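Local atomic coordinates of choline binding protein PCPA (Streptococcus pneumoniae, PDB entry 4CP6), a protein that is a surface antigen of the pneumococcus, studied as a vaccine candidate, whose leucine-rich repeats probably serve in adhesion and whose family anchors to cell-wall choline. Residues K25-T30 / T37-N42; L29-N34 / K69-T74; D290-E295 / G313-K318. All coordinates share one frame; numbering follows the deposited sequence.

Interaction 1 (K25-T30 / T37-N42)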
# COMPACT_ATOMS: atom_id res chain seq x y z
N LYS A 25 13.85 -27.37 -15.85
CA LYS A 25 14.85 -26.65 -16.62
C LYS A 25 15.64 -25.74 -15.68
O LYS A 25 15.04 -25.13 -14.78
CB LYS A 25 14.21 -25.80 -17.72
CG LYS A 25 13.61 -26.65 -18.83
CD LYS A 25 12.86 -25.79 -19.84
CE LYS A 25 12.35 -26.58 -21.03
NZ LYS A 25 11.33 -27.58 -20.63
N TYR A 26 16.94 -25.64 -15.91
CA TYR A 26 17.88 -24.78 -15.19
C TYR A 26 18.65 -23.97 -16.22
O TYR A 26 18.98 -24.50 -17.29
CB TYR A 26 18.87 -25.62 -14.38
CG TYR A 26 18.21 -26.52 -13.38
CD1 TYR A 26 17.78 -27.80 -13.74
CD2 TYR A 26 18.04 -26.13 -12.06
CE1 TYR A 26 17.20 -28.66 -12.81
CE2 TYR A 26 17.43 -26.96 -11.13
CZ TYR A 26 17.04 -28.24 -11.50
OH TYR A 26 16.44 -29.06 -10.57
N LYS A 27 18.96 -22.71 -15.92
CA LYS A 27 19.71 -21.90 -16.85
C LYS A 27 21.02 -21.47 -16.21
O LYS A 27 21.01 -20.99 -15.09
CB LYS A 27 18.85 -20.69 -17.31
CG LYS A 27 19.52 -19.79 -18.32
CD LYS A 27 18.56 -18.73 -18.81
CE LYS A 27 19.24 -17.78 -19.75
NZ LYS A 27 18.25 -16.95 -20.49
N VAL A 28 22.15 -21.71 -16.89
CA VAL A 28 23.48 -21.41 -16.39
C VAL A 28 23.67 -19.91 -16.24
O VAL A 28 23.46 -19.15 -17.20
CB VAL A 28 24.58 -22.04 -17.29
CG1 VAL A 28 25.98 -21.71 -16.76
CG2 VAL A 28 24.39 -23.57 -17.39
N LEU A 29 24.05 -19.52 -15.03
CA LEU A 29 24.32 -18.13 -14.68
C LEU A 29 25.81 -17.82 -14.77
O LEU A 29 26.20 -16.77 -15.29
CB LEU A 29 23.77 -17.80 -13.29
CG LEU A 29 22.29 -17.95 -13.06
CD1 LEU A 29 21.97 -17.72 -11.61
CD2 LEU A 29 21.47 -16.99 -13.93
N THR A 30 26.63 -18.72 -14.23
CA THR A 30 28.10 -18.62 -14.27
C THR A 30 28.70 -20.02 -14.45
O THR A 30 28.07 -21.03 -14.09
CB THR A 30 28.69 -18.05 -12.96
OG1 THR A 30 28.47 -18.99 -11.91
CG2 THR A 30 28.14 -16.65 -12.59
N THR A 37 27.01 -22.02 -11.55
CA THR A 37 25.76 -21.73 -10.85
C THR A 37 24.65 -21.70 -11.84
O THR A 37 24.88 -21.32 -13.01
CB THR A 37 25.83 -20.40 -10.07
OG1 THR A 37 25.98 -19.31 -10.99
CG2 THR A 37 26.94 -20.38 -9.06
N VAL A 38 23.45 -22.10 -11.39
CA VAL A 38 22.25 -22.04 -12.22
C VAL A 38 21.08 -21.39 -11.48
O VAL A 38 21.03 -21.40 -10.25
CB VAL A 38 21.77 -23.46 -12.70
CG1 VAL A 38 22.70 -24.06 -13.74
CG2 VAL A 38 21.54 -24.43 -11.54
N GLN A 39 20.12 -20.87 -12.25
CA GLN A 39 18.81 -20.53 -11.75
C GLN A 39 17.92 -21.74 -12.06
O GLN A 39 18.11 -22.43 -13.08
CB GLN A 39 18.21 -19.27 -12.40
CG GLN A 39 18.00 -19.40 -13.91
CD GLN A 39 17.50 -18.11 -14.50
OE1 GLN A 39 17.97 -17.02 -14.17
NE2 GLN A 39 16.55 -18.22 -15.42
N VAL A 40 16.96 -22.04 -11.17
CA VAL A 40 15.94 -23.06 -11.38
C VAL A 40 14.81 -22.38 -12.13
O VAL A 40 14.27 -21.36 -11.66
CB VAL A 40 15.51 -23.83 -10.11
CG1 VAL A 40 15.08 -22.89 -8.98
CG2 VAL A 40 14.41 -24.85 -10.42
N GLY A 41 14.52 -22.87 -13.33
CA GLY A 41 13.52 -22.34 -14.23
C GLY A 41 14.20 -21.60 -15.37
O GLY A 41 15.28 -21.03 -15.18
N ASN A 42 13.58 -21.61 -16.57
CA ASN A 42 14.16 -20.90 -17.71
C ASN A 42 13.90 -19.39 -17.68
O ASN A 42 14.42 -18.67 -18.53
CB ASN A 42 13.66 -21.52 -19.05
CG ASN A 42 12.16 -21.42 -19.25
OD1 ASN A 42 11.44 -20.71 -18.54
ND2 ASN A 42 11.63 -22.13 -20.24
O HOH W 1 15.38 -18.80 -21.14

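Interaction 2 (L29-N34 / K69-T74)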
# COMPACT_ATOMS: atom_id res chain seq x y z
N LEU A 29 24.05 -19.52 -15.03
CA LEU A 29 24.32 -18.13 -14.68
C LEU A 29 25.81 -17.82 -14.77
O LEU A 29 26.20 -16.77 -15.29
CB LEU A 29 23.77 -17.80 -13.29
CG LEU A 29 22.29 -17.95 -13.06
CD1 LEU A 29 21.97 -17.72 -11.61
CD2 LEU A 29 21.47 -16.99 -13.93
N THR A 30 26.63 -18.72 -14.23
CA THR A 30 28.10 -18.62 -14.27
C THR A 30 28.70 -20.02 -14.45
O THR A 30 28.07 -21.03 -14.09
CB THR A 30 28.69 -18.05 -12.96
OG1 THR A 30 28.47 -18.99 -11.91
CG2 THR A 30 28.14 -16.65 -12.59
N VAL A 31 29.92 -20.07 -14.99
CA VAL A 31 30.66 -21.32 -15.17
C VAL A 31 32.14 -20.99 -15.31
O VAL A 31 32.49 -20.07 -16.05
CB VAL A 31 30.13 -22.24 -16.31
CG1 VAL A 31 30.38 -21.64 -17.70
CG2 VAL A 31 30.71 -23.66 -16.22
N GLU A 32 32.98 -21.71 -14.57
CA GLU A 32 34.43 -21.57 -14.63
C GLU A 32 34.98 -22.95 -14.32
O GLU A 32 34.79 -23.47 -13.21
CB GLU A 32 34.95 -20.53 -13.62
CG GLU A 32 36.38 -20.09 -13.93
CD GLU A 32 37.08 -19.19 -12.94
OE1 GLU A 32 36.39 -18.48 -12.16
OE2 GLU A 32 38.33 -19.16 -12.96
N GLY A 33 35.58 -23.56 -15.33
CA GLY A 33 36.11 -24.91 -15.20
C GLY A 33 34.96 -25.85 -14.93
O GLY A 33 33.96 -25.84 -15.66
N ASN A 34 35.05 -26.61 -13.84
CA ASN A 34 34.00 -27.57 -13.49
C ASN A 34 33.06 -27.12 -12.39
O ASN A 34 32.34 -27.95 -11.81
CB ASN A 34 34.62 -28.91 -13.12
CG ASN A 34 35.30 -29.58 -14.28
OD1 ASN A 34 34.93 -29.37 -15.43
ND2 ASN A 34 36.29 -30.40 -13.99
N LYS A 69 31.01 -31.55 -14.16
CA LYS A 69 30.71 -30.17 -13.72
C LYS A 69 29.60 -30.19 -12.68
O LYS A 69 28.68 -31.00 -12.75
CB LYS A 69 30.32 -29.28 -14.90
CG LYS A 69 31.35 -29.25 -16.03
CD LYS A 69 30.89 -28.33 -17.14
CE LYS A 69 31.80 -28.45 -18.34
NZ LYS A 69 32.33 -27.13 -18.75
N VAL A 70 29.69 -29.28 -11.72
CA VAL A 70 28.71 -29.16 -10.65
C VAL A 70 28.16 -27.75 -10.68
O VAL A 70 28.93 -26.78 -10.60
CB VAL A 70 29.35 -29.50 -9.29
CG1 VAL A 70 28.36 -29.30 -8.15
CG2 VAL A 70 29.89 -30.93 -9.29
N PHE A 71 26.84 -27.65 -10.76
CA PHE A 71 26.15 -26.35 -10.78
C PHE A 71 25.29 -26.21 -9.51
O PHE A 71 24.42 -27.04 -9.26
CB PHE A 71 25.25 -26.23 -12.01
CG PHE A 71 26.04 -26.20 -13.29
CD1 PHE A 71 26.54 -25.00 -13.80
CD2 PHE A 71 26.32 -27.38 -13.99
CE1 PHE A 71 27.28 -24.97 -14.99
CE2 PHE A 71 27.04 -27.35 -15.18
CZ PHE A 71 27.55 -26.15 -15.65
N THR A 72 25.59 -25.20 -8.69
CA THR A 72 24.82 -24.94 -7.47
C THR A 72 23.61 -24.09 -7.91
O THR A 72 23.77 -23.20 -8.75
CB THR A 72 25.70 -24.19 -6.47
OG1 THR A 72 26.80 -25.04 -6.10
CG2 THR A 72 24.95 -23.83 -5.20
N VAL A 73 22.42 -24.43 -7.40
CA VAL A 73 21.18 -23.69 -7.71
C VAL A 73 21.17 -22.47 -6.77
O VAL A 73 20.98 -22.64 -5.54
CB VAL A 73 19.91 -24.55 -7.53
CG1 VAL A 73 18.65 -23.76 -7.91
CG2 VAL A 73 19.99 -25.85 -8.37
N THR A 74 21.46 -21.27 -7.31
CA THR A 74 21.58 -20.06 -6.48
C THR A 74 20.39 -19.12 -6.60
O THR A 74 20.30 -18.15 -5.83
CB THR A 74 22.87 -19.33 -6.86
OG1 THR A 74 22.85 -19.05 -8.25
CG2 THR A 74 24.14 -20.17 -6.55

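Interaction 3 (D290-E295 / G313-K318)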
# COMPACT_ATOMS: atom_id res chain seq x y z
N ASP A 290 -11.78 5.33 2.23
CA ASP A 290 -12.52 4.21 2.84
C ASP A 290 -12.32 4.13 4.37
O ASP A 290 -12.43 3.03 4.95
CB ASP A 290 -12.26 2.88 2.13
CG ASP A 290 -12.72 2.87 0.68
OD1 ASP A 290 -13.65 3.63 0.33
OD2 ASP A 290 -12.15 2.07 -0.11
N ALA A 291 -12.09 5.28 5.04
CA ALA A 291 -12.13 5.33 6.52
C ALA A 291 -13.62 5.51 6.77
O ALA A 291 -14.16 6.64 6.74
CB ALA A 291 -11.33 6.50 7.05
N ILE A 292 -14.32 4.38 6.94
CA ILE A 292 -15.79 4.38 6.88
C ILE A 292 -16.52 4.72 8.17
O ILE A 292 -17.76 4.87 8.13
CB ILE A 292 -16.30 3.05 6.31
CG1 ILE A 292 -15.94 1.84 7.22
CG2 ILE A 292 -15.79 2.84 4.88
CD1 ILE A 292 -16.60 0.50 6.76
N LYS A 293 -15.81 4.91 9.28
CA LYS A 293 -16.48 5.34 10.50
C LYS A 293 -16.15 6.79 10.89
O LYS A 293 -16.76 7.33 11.81
CB LYS A 293 -16.15 4.41 11.68
CG LYS A 293 -16.99 3.14 11.69
CD LYS A 293 -17.11 2.70 13.15
CE LYS A 293 -17.56 1.29 13.38
NZ LYS A 293 -17.79 1.06 14.84
N LEU A 294 -15.19 7.44 10.19
CA LEU A 294 -14.75 8.79 10.52
C LEU A 294 -15.92 9.77 10.45
O LEU A 294 -16.53 9.88 9.39
CB LEU A 294 -13.62 9.23 9.58
CG LEU A 294 -12.95 10.55 9.91
CD1 LEU A 294 -12.14 10.46 11.23
CD2 LEU A 294 -12.05 10.99 8.75
N GLU A 295 -16.24 10.42 11.56
CA GLU A 295 -17.38 11.35 11.63
C GLU A 295 -16.90 12.78 11.65
O GLU A 295 -17.58 13.68 11.15
CB GLU A 295 -18.19 11.09 12.91
CG GLU A 295 -18.92 9.76 12.88
CD GLU A 295 -19.67 9.40 14.15
OE1 GLU A 295 -19.63 10.19 15.11
OE2 GLU A 295 -20.24 8.28 14.20
N GLY A 313 -14.92 8.21 -0.01
CA GLY A 313 -15.66 7.09 0.57
C GLY A 313 -15.78 7.14 2.08
O GLY A 313 -15.94 6.09 2.73
N ASN A 314 -15.70 8.34 2.67
CA ASN A 314 -15.87 8.50 4.11
C ASN A 314 -17.38 8.50 4.41
O ASN A 314 -18.02 9.55 4.48
CB ASN A 314 -15.22 9.75 4.61
CG ASN A 314 -13.74 9.70 4.36
OD1 ASN A 314 -13.01 8.90 5.00
ND2 ASN A 314 -13.28 10.49 3.45
N LEU A 315 -17.91 7.27 4.58
CA LEU A 315 -19.36 7.02 4.69
C LEU A 315 -20.06 7.74 5.83
O LEU A 315 -21.28 7.96 5.73
CB LEU A 315 -19.63 5.52 4.76
CG LEU A 315 -19.10 4.64 3.63
CD1 LEU A 315 -19.55 3.19 3.82
CD2 LEU A 315 -19.54 5.16 2.24
N GLU A 316 -19.32 8.12 6.89
CA GLU A 316 -19.92 8.78 8.04
C GLU A 316 -19.46 10.19 8.30
O GLU A 316 -19.85 10.80 9.30
CB GLU A 316 -19.69 7.93 9.31
CG GLU A 316 -20.38 6.58 9.29
CD GLU A 316 -21.90 6.56 9.35
OE1 GLU A 316 -22.50 7.53 9.87
OE2 GLU A 316 -22.47 5.55 8.90
N LEU A 317 -18.60 10.76 7.41
CA LEU A 317 -18.07 12.10 7.68
C LEU A 317 -19.16 13.14 7.63
O LEU A 317 -19.81 13.27 6.59
CB LEU A 317 -16.93 12.38 6.71
CG LEU A 317 -16.20 13.70 6.84
CD1 LEU A 317 -15.51 13.82 8.16
CD2 LEU A 317 -15.22 13.85 5.68
N LYS A 318 -19.35 13.90 8.71
CA LYS A 318 -20.50 14.82 8.78
C LYS A 318 -20.26 16.22 8.30
O LYS A 318 -21.21 16.88 7.87
CB LYS A 318 -21.03 14.88 10.23
CG LYS A 318 -21.40 13.52 10.83
CD LYS A 318 -21.79 13.65 12.31
CE LYS A 318 -22.23 12.32 12.90
NZ LYS A 318 -22.79 12.46 14.27
O HOH W 2 -16.24 3.73 1.27
O HOH W 3 -22.45 8.25 12.51

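Interaction 1 (K25-T30 / T37-N42)
The antiparallel β hairpin of strands 24-32 and 35-40, near the N-terminal end of the leucine-rich repeat protein, brings Y26, K27 and V28 opposite V40, Q39 and V38. K27 and Q39 form a hydrogen-bonded pair, with K27 N to Q39 O and Q39 N to K27 O both 3.0 Å. On one face the buried side chains of Y26, V28, V38 and V40 gather: the Y26 ring leans obliquely on the branched valines, its CE2 3.8 Å from V40 CG2 and its CD2 3.9 Å from V38 CG2. β-branched valine suits this place because it favours the extended backbone and offers a compact apolar surface; P61 lies on Y26, and I60 and F81 on V40.

The other face is more polar. Q39 has CG between its backbone N and carbonyl carbon (chi1 62°); from there the chain runs alongside K27, CG to CB, and its extended form brings NE2 within 3.1 Å of G41 O, to which it donates. L29 crosses Q39 at about a right angle and sets CD2 against OE1. G41 follows the last strand pair, at backbone angles where a side chain would press on the carbonyl oxygen of V40, and its N donates to K25 O.

Toward the hairpin's turn the register slips by one residue. L29 and T30 both face T37, a classic β bulge: T37 O takes a 2.8 Å bond from L29 N and a weak one from T30 N, while T37 N returns a bond to T30 O from above the carbonyl plane. Threonine suits this pair, since each can present a hydroxyl across the strands and a methyl beside it: T30 OG1 and T37 OG1 meet in a hydrogen bond of 2.7 Å.

Interaction 2 (L29-N34 / K69-T74)
V31 carries CG2 anti to its backbone N, and F71 has CG anti to its carbonyl carbon (chi1 -66°); the two side chains cross obliquely, with V31 CG2 3.9 Å from F71 CE1. The same ring presents its edge, near its plane, to T30 O, 4.1 Å from CE1. Phenylalanine suits this position because the ring is long enough to reach from strand 69-76 to V31 where the two strands are not paired: their segment axes come no nearer than 8.8 Å. Strand 35-40 pairs with both strands in one mixed sheet, antiparallel to 24-32 and parallel to 69-76, and F71 also touches V28 and V38. At the other end, the side chains of L29 and T74 slide past each other in opposite directions, L29 CD1 3.7 Å from T74 OG1.

Direct backbone bonding comes where the chain leaves strand 24-32. G33 adopts a positive phi, which glycine tolerates readily, and leads into N34; N34 O accepts V70 N at 3.0 Å, with K69 CA making a C-H...O contact to the same oxygen. The N34 and K69 side chains cross at about a right angle, N34 OD1 lying 3.6 Å from the methylene carbon K69 CG.

Interaction 3 (D290-E295 / G313-K318)
L294 and E295 meet E316, L317 and K318 where two successive leucine-rich repeats stack, and here the backbones run close. K318 N donates to E295 O at 3.0 Å, an almost straight bond of 174°, and E316 O receives a C-H...O contact from E295 CA at 3.4 Å. Beside it L317 sets CG anti to its backbone N (chi1 -178°), and chi2 of 63° places CD1 3.6 Å from E295 O. Both leucines, L294 and L317, are buried, as befits the leucine positions of the repeat. E316 presses its aliphatic CG onto I292 O at 3.3 Å. The segment 314-317 is a type I β turn, closed by L317 N to N314 O; just before it G313 has a positive phi, easy for glycine, and a CB there would clash with D290 OD1.

The solvent side is looser. I292 and L315, both exposed, lie side by side pointing the same way, with CG2 against CD1. Water mediates between D290 OD1 and G313 O, 2.8 Å from each, whereas D290 OD2 forms a salt bridge with K267. E295 and K318 also run side by side, their long arms reaching along the surface, but the salt bridge from OE1 to NZ is a long 4.0 Å. E316 OE1 forms a salt bridge with K339 in a later loop, which probably eases its closeness to E295, and a water lies 2.7 Å from E316 OE1 and 2.8 Å from E295 OE2.

Strand 296-298 follows the first loop and strand 319-322 the second; backbone hydrogen bonds of E295 with K272 and of K318 with K341 extend the contact to the loops on either side.

In the fold
Interactions 1 and 2 belong to one sheet and share L29 and T30. Their centres are about 9 Å apart, and strand 35-40 lies between the outer partners: V38 N probably bonds to T72 O at 2.9 Å and V38 O to T74 N at 3.0 Å, so that the hairpin of interaction 1 continues into the parallel pairing with strand 69-76. Interaction 3 lies on the other side of the chain's centre, with its centre about 52 Å from that of interaction 1 and about 58 Å from that of interaction 2, and touches neither. Two kinds of assembly thus appear along the elongated molecule: strand pairing near its N-terminal end, and repeat-on-repeat loop stacking farther along.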